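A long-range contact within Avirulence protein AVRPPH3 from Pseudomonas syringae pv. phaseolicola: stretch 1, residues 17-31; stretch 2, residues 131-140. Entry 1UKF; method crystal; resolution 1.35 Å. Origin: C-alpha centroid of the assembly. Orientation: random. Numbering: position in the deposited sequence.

Stretch 1 (17-31) ICAGLSTEWLVMSSD
Stretch 2 (131-140) GHAIACSCEG

Helix 18-27 lies along strand 131-139 in the same N-to-C direction, the axes 4° from parallel and 6.8 Å apart at closest approach; the two stretches together bury 498 Å². Ile-17 is the N-cap residue, and regular i to i+4 bonds run from Leu-21 N to Ile-17 O (2.9 Å) through Met-28 N to Glu-24 O (3.2 Å). Met-28 leaves helical phi/psi (-118/32), and a type I turn, Met-28 to Asp-31, follows. The register sets Ala-19 CA 5.0 Å from Ala-133 CA and Ser-22 CA 5.3 Å from Ala-135 CA; beyond the helix the chains diverge, with Ser-30 CA 8.6 Å from Glu-139 CA.

The strand is extended, and alternate CA-to-CB bonds, from Ala-133 to Glu-139, point toward the helix. Gly-131 begins the stretch at phi/psi -111/164. His-132 (-156/123; chi1 t, chi2 59°) points away at CA-to-CB, yet its ring end returns, bringing ND1 to 3.7 Å from Cys-18 SG, which sits obliquely to the ring. Ala-133 (-96/140) donates the one direct hydrogen bond between the stretches: its N lies 3.5 Å from Cys-18 SG, long as suits a large sulfur acceptor, and nearly linear at 179°. The p rotamer of Cys-18 accompanies this placement. Ala-133 CB packs 3.6 Å from Ala-19 CA, so a methyl meets backbone and the chains come close.

Ile-134 (-137/175; p, t) points away, leaving its CA 3.3 Å from Ser-22 OG. Ser-22 OG, in rotamer m, donates to Cys-18 O at 2.9 Å within its own helix. Ala-135 (-144/161) again offers a small methyl: its CB is 3.6 Å from Ser-22 O and packs against two apolar side chains, 3.8 Å from Trp-25 CE3 and 3.7 Å from Leu-26 CG. Cys-136 (-153/155; p) turns away and presents backbone, with CA 3.7 Å from Trp-25 CZ3 and O 3.6 Å from Leu-26 CD2. Trp-25 adopts t with chi2 85°, Leu-26 m, t.

Ser-137 (-147/133; t) places its N at the edge of the indole, 3.9 Å from Trp-25 CH2. Its OG is 4.0 Å from Ser-29 OG (p), too far for a direct bond; a water bridges them, 2.8 Å from Ser-137 OG and 2.7 Å from Ser-29 OG. Cys-138 (-110/113; t) makes no contact with stretch 1. Glu-139 (-108/97; m, t, chi3 44°) accepts from that water at OE2, 2.6 Å from the water oxygen, completing a polar end to the interface. Gly-140 turns off at 64/-122.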

# COMPACT_ATOMS: atom_id res chain seq x y z
N ILE A 17 11.57 -2.40 -2.59
CA ILE A 17 11.03 -3.49 -1.79
C ILE A 17 9.70 -3.01 -1.21
O ILE A 17 9.40 -3.24 -0.04
CB ILE A 17 12.02 -3.88 -0.65
CG1 ILE A 17 12.50 -2.62 0.09
CG2 ILE A 17 13.21 -4.63 -1.23
CD1 ILE A 17 13.24 -2.91 1.38
N CYS A 18 8.90 -2.38 -2.06
CA CYS A 18 7.63 -1.81 -1.63
C CYS A 18 6.62 -2.72 -0.95
O CYS A 18 6.05 -2.34 0.07
CB CYS A 18 6.96 -1.07 -2.80
SG CYS A 18 6.88 -1.92 -4.39
N ALA A 19 6.38 -3.92 -1.50
CA ALA A 19 5.42 -4.82 -0.87
C ALA A 19 5.89 -5.21 0.53
O ALA A 19 5.08 -5.24 1.47
CB ALA A 19 5.23 -6.07 -1.73
N GLY A 20 7.18 -5.50 0.67
CA GLY A 20 7.72 -5.87 1.96
C GLY A 20 7.66 -4.73 2.97
O GLY A 20 7.27 -4.95 4.12
N LEU A 21 8.05 -3.53 2.55
CA LEU A 21 8.00 -2.37 3.43
C LEU A 21 6.57 -2.04 3.83
O LEU A 21 6.30 -1.70 4.98
CB LEU A 21 8.62 -1.15 2.73
CG LEU A 21 10.14 -1.15 2.56
CD1 LEU A 21 10.55 -0.02 1.62
CD2 LEU A 21 10.83 -1.01 3.92
N SER A 22 5.65 -2.13 2.87
CA SER A 22 4.25 -1.84 3.14
C SER A 22 3.68 -2.82 4.15
O SER A 22 2.90 -2.45 5.03
CB SER A 22 3.44 -1.87 1.84
OG SER A 22 3.80 -0.79 1.01
N THR A 23 4.07 -4.09 4.03
CA THR A 23 3.57 -5.09 4.96
C THR A 23 4.18 -4.87 6.35
O THR A 23 3.49 -5.02 7.36
CB THR A 23 3.88 -6.52 4.46
OG1 THR A 23 3.25 -6.71 3.18
CG2 THR A 23 3.32 -7.56 5.42
N GLU A 24 5.46 -4.49 6.40
CA GLU A 24 6.10 -4.22 7.69
C GLU A 24 5.38 -3.03 8.34
O GLU A 24 5.13 -3.03 9.54
CB GLU A 24 7.59 -3.90 7.48
CG GLU A 24 8.35 -3.43 8.73
CD GLU A 24 8.48 -4.50 9.81
OE1 GLU A 24 8.16 -5.68 9.56
OE2 GLU A 24 8.94 -4.15 10.92
N TRP A 25 5.02 -2.03 7.54
CA TRP A 25 4.30 -0.88 8.08
C TRP A 25 2.96 -1.34 8.64
O TRP A 25 2.55 -0.89 9.72
CB TRP A 25 4.06 0.18 6.99
CG TRP A 25 3.34 1.39 7.50
CD1 TRP A 25 3.89 2.49 8.10
CD2 TRP A 25 1.93 1.63 7.47
NE1 TRP A 25 2.91 3.39 8.44
CE2 TRP A 25 1.70 2.89 8.07
CE3 TRP A 25 0.83 0.89 6.99
CZ2 TRP A 25 0.41 3.43 8.20
CZ3 TRP A 25 -0.44 1.43 7.12
CH2 TRP A 25 -0.64 2.69 7.72
N LEU A 26 2.27 -2.23 7.93
CA LEU A 26 0.98 -2.72 8.41
C LEU A 26 1.12 -3.39 9.77
O LEU A 26 0.29 -3.19 10.66
CB LEU A 26 0.38 -3.72 7.42
CG LEU A 26 -0.31 -3.15 6.18
CD1 LEU A 26 -0.73 -4.27 5.24
CD2 LEU A 26 -1.53 -2.33 6.60
N VAL A 27 2.19 -4.17 9.94
CA VAL A 27 2.43 -4.86 11.20
C VAL A 27 2.60 -3.90 12.37
O VAL A 27 2.07 -4.15 13.46
CB VAL A 27 3.67 -5.77 11.11
CG1 VAL A 27 4.01 -6.35 12.49
CG2 VAL A 27 3.40 -6.90 10.12
N MET A 28 3.31 -2.80 12.17
CA MET A 28 3.51 -1.86 13.27
C MET A 28 2.92 -0.46 13.02
O MET A 28 3.43 0.53 13.53
CB MET A 28 5.00 -1.77 13.62
CG MET A 28 5.96 -1.83 12.44
SD MET A 28 5.83 -0.44 11.32
CE MET A 28 6.67 0.83 12.27
N SER A 29 1.82 -0.41 12.28
CA SER A 29 1.17 0.85 11.96
C SER A 29 0.61 1.59 13.18
O SER A 29 0.39 2.80 13.12
CB SER A 29 0.04 0.62 10.95
OG SER A 29 -0.88 -0.34 11.43
N SER A 30 0.40 0.88 14.28
CA SER A 30 -0.14 1.49 15.48
C SER A 30 0.92 1.81 16.53
O SER A 30 0.60 2.33 17.60
CB SER A 30 -1.20 0.58 16.11
OG SER A 30 -0.60 -0.60 16.61
N ASP A 31 2.17 1.50 16.23
CA ASP A 31 3.25 1.75 17.18
C ASP A 31 3.89 3.12 17.01
O ASP A 31 4.13 3.58 15.90
CB ASP A 31 4.32 0.66 17.05
CG ASP A 31 3.76 -0.73 17.30
OD1 ASP A 31 3.06 -0.91 18.32
OD2 ASP A 31 4.01 -1.63 16.48
N GLY A 131 4.34 -2.26 -11.26
CA GLY A 131 3.51 -2.21 -10.07
C GLY A 131 4.19 -1.50 -8.92
O GLY A 131 5.40 -1.28 -8.93
N HIS A 132 3.38 -1.12 -7.94
CA HIS A 132 3.87 -0.44 -6.75
C HIS A 132 2.90 -0.64 -5.59
O HIS A 132 1.72 -0.28 -5.66
CB HIS A 132 4.04 1.06 -7.00
CG HIS A 132 4.50 1.80 -5.79
ND1 HIS A 132 5.69 1.51 -5.16
CD2 HIS A 132 3.94 2.81 -5.09
CE1 HIS A 132 5.84 2.31 -4.11
NE2 HIS A 132 4.79 3.10 -4.05
N ALA A 133 3.42 -1.19 -4.50
CA ALA A 133 2.61 -1.48 -3.34
C ALA A 133 2.65 -0.40 -2.27
O ALA A 133 3.70 0.19 -2.00
CB ALA A 133 3.05 -2.81 -2.74
N ILE A 134 1.49 -0.14 -1.68
CA ILE A 134 1.35 0.82 -0.59
C ILE A 134 0.43 0.15 0.42
O ILE A 134 -0.09 -0.94 0.18
CB ILE A 134 0.75 2.17 -1.07
CG1 ILE A 134 -0.66 1.97 -1.62
CG2 ILE A 134 1.67 2.79 -2.11
CD1 ILE A 134 -1.35 3.27 -2.04
N ALA A 135 0.23 0.78 1.57
CA ALA A 135 -0.64 0.18 2.59
C ALA A 135 -1.43 1.25 3.32
O ALA A 135 -1.09 2.43 3.30
CB ALA A 135 0.20 -0.62 3.59
N CYS A 136 -2.50 0.82 3.97
CA CYS A 136 -3.31 1.76 4.73
C CYS A 136 -4.03 1.04 5.87
O CYS A 136 -4.24 -0.17 5.82
CB CYS A 136 -4.31 2.49 3.83
SG CYS A 136 -5.49 1.46 2.93
N SER A 137 -4.36 1.81 6.90
CA SER A 137 -5.04 1.29 8.07
C SER A 137 -5.96 2.37 8.59
O SER A 137 -5.56 3.53 8.72
CB SER A 137 -4.02 0.90 9.14
OG SER A 137 -4.67 0.46 10.32
N CYS A 138 -7.19 1.99 8.89
CA CYS A 138 -8.16 2.94 9.39
C CYS A 138 -8.44 2.61 10.85
O CYS A 138 -8.99 1.55 11.16
CB CYS A 138 -9.45 2.87 8.56
SG CYS A 138 -10.57 4.25 8.80
N GLU A 139 -8.02 3.52 11.73
CA GLU A 139 -8.20 3.39 13.17
C GLU A 139 -9.27 4.38 13.62
O GLU A 139 -8.97 5.55 13.85
CB GLU A 139 -6.88 3.69 13.89
CG GLU A 139 -5.80 2.63 13.73
CD GLU A 139 -4.46 3.06 14.32
OE1 GLU A 139 -4.45 3.60 15.45
OE2 GLU A 139 -3.42 2.83 13.67
N GLY A 140 -10.51 3.92 13.75
CA GLY A 140 -11.58 4.81 14.16
C GLY A 140 -11.79 5.88 13.10
O GLY A 140 -12.06 5.56 11.95
O HOH W 1 -3.14 0.43 12.64